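Local coordinates for protein Xaa-Pro dipeptidase (Lactobacillus brevis, PDB 3I7M) that is probably a manganese-dependent metallopeptidase that removes amino-terminal residues, represented here by its creatinase/prolidase-type N-terminal domain alone, at residues Y22-K27 with A103-Q108. Residues are numbered along the deposited sequence; the frame is centred on the assembly and turned at random.
Sequences YLSNPK and AIEKGQ
E105 reaches across to the turn at S24 and N25 and binds two consecutive backbone N-H groups with one carboxylate oxygen, a worked example of a buried acid organising the end of a strand. Its CG stands anti to the carbonyl carbon (chi1 -65°), and the chain runs extended from there. OE1 accepts from S24 N at 2.9 Å, nearly in line with the C-O bond, through a bent N-H approach. The bond from N25 N to the same OE1 is much straighter, 169° at hydrogen, but its donor stands above the carboxylate plane. The other oxygen, OE2, bonds to T28 OG1 in helix 26-33 and, through a water, to N25 ND2; L23 CD2 lies 3.8 Å from E105 CG.

Q108 approaches the same turn beside E105. A bend at chi2 (-86°) turns CD toward the turn, and NE2 lies 2.6 Å from S24 OG, which lies almost in the amide plane and accepts the bond. The amides of N25 and Q108 are turned only 17° apart, with Q108 CG 4.0 Å from N25 CG. N25 also N-caps helix 26-33, its OD1 accepting from K27 N.

Where the parallel neighbours 20-23 and 101-104 end in the mixed sheet, Y22 N donates to A103 O at 2.8 Å. Just beyond, a water takes the N-H of E105 and donates to Y22 O. An alanine in place of E105 would probably leave the N-H groups of S24 and N25 without their acceptor and T28 OG1 without its carboxylate partner. The two N-H dipoles and the adjacent helix N-terminus would be expected to favour a negatively charged carboxylate, tying strand 20-23, the following helix and the 105-108 turn together.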
ATOM      1  N   TYR A  22      -2.787  -3.159   1.435  1.00  8.60           N
ATOM      2  CA  TYR A  22      -2.583  -1.890   0.709  1.00  8.45           C
ATOM      3  C   TYR A  22      -2.920  -0.790   1.669  1.00  7.30           C
ATOM      4  O   TYR A  22      -4.112  -0.621   2.019  1.00  8.40           O
ATOM      5  CB  TYR A  22      -3.484  -1.901  -0.520  1.00  7.91           C
ATOM      6  CG  TYR A  22      -3.371  -0.629  -1.327  1.00  8.07           C
ATOM      7  CD1 TYR A  22      -2.456  -0.551  -2.366  1.00 10.38           C
ATOM      8  CD2 TYR A  22      -4.251   0.395  -1.159  1.00  8.16           C
ATOM      9  CE1 TYR A  22      -2.333   0.628  -3.088  1.00  9.81           C
ATOM     10  CE2 TYR A  22      -4.131   1.605  -1.908  1.00  8.67           C
ATOM     11  CZ  TYR A  22      -3.195   1.638  -2.876  1.00  7.96           C
ATOM     12  OH  TYR A  22      -3.047   2.834  -3.600  1.00 12.57           O
ATOM     13  N   LEU A  23      -1.928  -0.029   2.146  1.00  8.64           N
ATOM     14  CA  LEU A  23      -2.110   1.092   3.102  1.00  8.23           C
ATOM     15  C   LEU A  23      -2.127   2.402   2.316  1.00  8.00           C
ATOM     16  O   LEU A  23      -1.220   2.637   1.471  1.00 10.03           O
ATOM     17  CB  LEU A  23      -0.982   1.079   4.084  1.00  9.61           C
ATOM     18  CG  LEU A  23      -0.930  -0.174   4.954  1.00  8.71           C
ATOM     19  CD1 LEU A  23       0.304  -0.041   5.860  1.00 12.16           C
ATOM     20  CD2 LEU A  23      -2.195  -0.468   5.736  1.00  8.93           C
ATOM     21  N   SER A  24      -3.175   3.171   2.563  1.00  7.37           N
ATOM     22  CA  SER A  24      -3.425   4.447   1.856  1.00  8.50           C
ATOM     23  C   SER A  24      -3.607   5.628   2.776  1.00  8.73           C
ATOM     24  O   SER A  24      -3.707   6.771   2.260  1.00  9.55           O
ATOM     25  CB  SER A  24      -4.685   4.269   0.988  1.00  9.29           C
ATOM     26  OG  SER A  24      -5.801   3.867   1.798  1.00  8.62           O
ATOM     27  N   ASN A  25      -3.808   5.418   4.075  1.00  8.86           N
ATOM     28  CA  ASN A  25      -4.100   6.517   4.989  1.00  9.55           C
ATOM     29  C   ASN A  25      -2.799   7.285   5.232  1.00 10.32           C
ATOM     30  O   ASN A  25      -1.880   6.694   5.731  1.00 10.43           O
ATOM     31  CB  ASN A  25      -4.733   5.965   6.279  1.00  9.47           C
ATOM     32  CG  ASN A  25      -5.175   7.008   7.241  1.00  9.48           C
ATOM     33  OD1 ASN A  25      -4.858   8.212   7.103  1.00 12.40           O
ATOM     34  ND2 ASN A  25      -5.947   6.588   8.201  1.00 12.06           N
ATOM     35  N   PRO A  26      -2.762   8.588   4.877  1.00 10.89           N
ATOM     36  CA  PRO A  26      -1.485   9.290   5.090  1.00 11.32           C
ATOM     37  C   PRO A  26      -1.051   9.232   6.569  1.00 11.72           C
ATOM     38  O   PRO A  26       0.144   9.256   6.834  1.00 12.57           O
ATOM     39  CB  PRO A  26      -1.778  10.719   4.682  1.00 13.45           C
ATOM     40  CG  PRO A  26      -3.030  10.668   3.840  1.00 14.57           C
ATOM     41  CD  PRO A  26      -3.778   9.423   4.212  1.00 11.12           C
ATOM     42  N   LYS A  27      -1.984   9.201   7.498  1.00 11.56           N
ATOM     43  CA  LYS A  27      -1.622   9.090   8.953  1.00 11.00           C
ATOM     44  C   LYS A  27      -0.958   7.771   9.236  1.00 11.97           C
ATOM     45  O   LYS A  27      -0.027   7.682  10.034  1.00 11.69           O
ATOM     46  CB  LYS A  27      -2.839   9.257   9.822  1.00 13.18           C
ATOM     47  CG  LYS A  27      -3.516  10.653   9.769  1.00 20.49           C
ATOM     48  CD  LYS A  27      -2.752  11.747  10.541  1.00 25.77           C
ATOM     49  CE  LYS A  27      -3.373  13.152  10.304  1.00 28.73           C
ATOM     50  NZ  LYS A  27      -2.577  14.315  10.896  1.00 30.45           N
ATOM     51  N   ALA A 103      -6.212  -6.742   1.974  1.00  8.25           N
ATOM     52  CA  ALA A 103      -6.637  -5.895   3.069  1.00  7.24           C
ATOM     53  C   ALA A 103      -6.379  -4.441   2.708  1.00  8.17           C
ATOM     54  O   ALA A 103      -5.361  -4.120   2.079  1.00  8.68           O
ATOM     55  CB  ALA A 103      -5.854  -6.250   4.314  1.00  8.66           C
ATOM     56  N   ILE A 104      -7.346  -3.608   3.065  1.00  7.34           N
ATOM     57  CA  ILE A 104      -7.271  -2.155   2.849  1.00  6.49           C
ATOM     58  C   ILE A 104      -7.703  -1.441   4.147  1.00  6.34           C
ATOM     59  O   ILE A 104      -8.276  -2.080   5.056  1.00  7.33           O
ATOM     60  CB  ILE A 104      -8.105  -1.670   1.646  1.00  7.36           C
ATOM     61  CG1 ILE A 104      -9.504  -2.243   1.704  1.00  7.65           C
ATOM     62  CG2 ILE A 104      -7.384  -2.073   0.345  1.00  8.28           C
ATOM     63  CD1 ILE A 104     -10.458  -1.563   0.795  1.00 10.32           C
ATOM     64  N   GLU A 105      -7.508  -0.146   4.228  1.00  6.75           N
ATOM     65  CA  GLU A 105      -7.939   0.696   5.324  1.00  6.91           C
ATOM     66  C   GLU A 105      -9.286   1.259   4.880  1.00  6.32           C
ATOM     67  O   GLU A 105      -9.425   2.365   4.325  1.00  6.73           O
ATOM     68  CB  GLU A 105      -6.940   1.845   5.538  1.00  6.64           C
ATOM     69  CG  GLU A 105      -5.602   1.273   5.977  1.00  7.03           C
ATOM     70  CD  GLU A 105      -4.626   2.368   6.280  1.00  9.03           C
ATOM     71  OE1 GLU A 105      -3.917   2.830   5.346  1.00  9.06           O
ATOM     72  OE2 GLU A 105      -4.508   2.744   7.469  1.00  9.68           O
ATOM     73  N   LYS A 106     -10.332   0.506   5.150  1.00  7.19           N
ATOM     74  CA  LYS A 106     -11.644   0.826   4.585  1.00  7.33           C
ATOM     75  C   LYS A 106     -12.235   2.093   5.132  1.00  7.06           C
ATOM     76  O   LYS A 106     -13.070   2.735   4.495  1.00  6.95           O
ATOM     77  CB  LYS A 106     -12.633  -0.315   4.817  1.00  7.78           C
ATOM     78  CG  LYS A 106     -12.207  -1.530   4.064  1.00  8.14           C
ATOM     79  CD  LYS A 106     -13.287  -2.656   4.031  1.00  9.15           C
ATOM     80  CE  LYS A 106     -12.944  -3.768   3.038  1.00 10.85           C
ATOM     81  NZ  LYS A 106     -14.043  -4.877   3.015  1.00  9.69           N
ATOM     82  N   GLY A 107     -11.881   2.520   6.340  1.00  7.30           N
ATOM     83  CA  GLY A 107     -12.390   3.768   6.863  1.00  6.77           C
ATOM     84  C   GLY A 107     -11.921   4.993   6.132  1.00  6.18           C
ATOM     85  O   GLY A 107     -12.571   6.054   6.201  1.00  7.95           O
ATOM     86  N   GLN A 108     -10.827   4.891   5.401  1.00  6.71           N
ATOM     87  CA  GLN A 108     -10.217   6.014   4.687  1.00  7.33           C
ATOM     88  C   GLN A 108     -10.279   5.849   3.171  1.00  7.22           C
ATOM     89  O   GLN A 108     -10.418   6.874   2.486  1.00  8.18           O
ATOM     90  CB  GLN A 108      -8.760   6.227   5.183  1.00  7.75           C
ATOM     91  CG  GLN A 108      -8.025   7.367   4.486  1.00  8.82           C
ATOM     92  CD  GLN A 108      -7.356   7.017   3.203  1.00 11.04           C
ATOM     93  OE1 GLN A 108      -6.991   7.939   2.395  1.00 16.96           O
ATOM     94  NE2 GLN A 108      -7.067   5.811   3.060  1.00  9.37           N
TER
HETATM   95  O   HOH W   1      -6.176   1.124   2.048  1.00  8.70           O
HETATM   96  O   HOH W   2      -6.559   3.738   8.773  1.00 13.77           O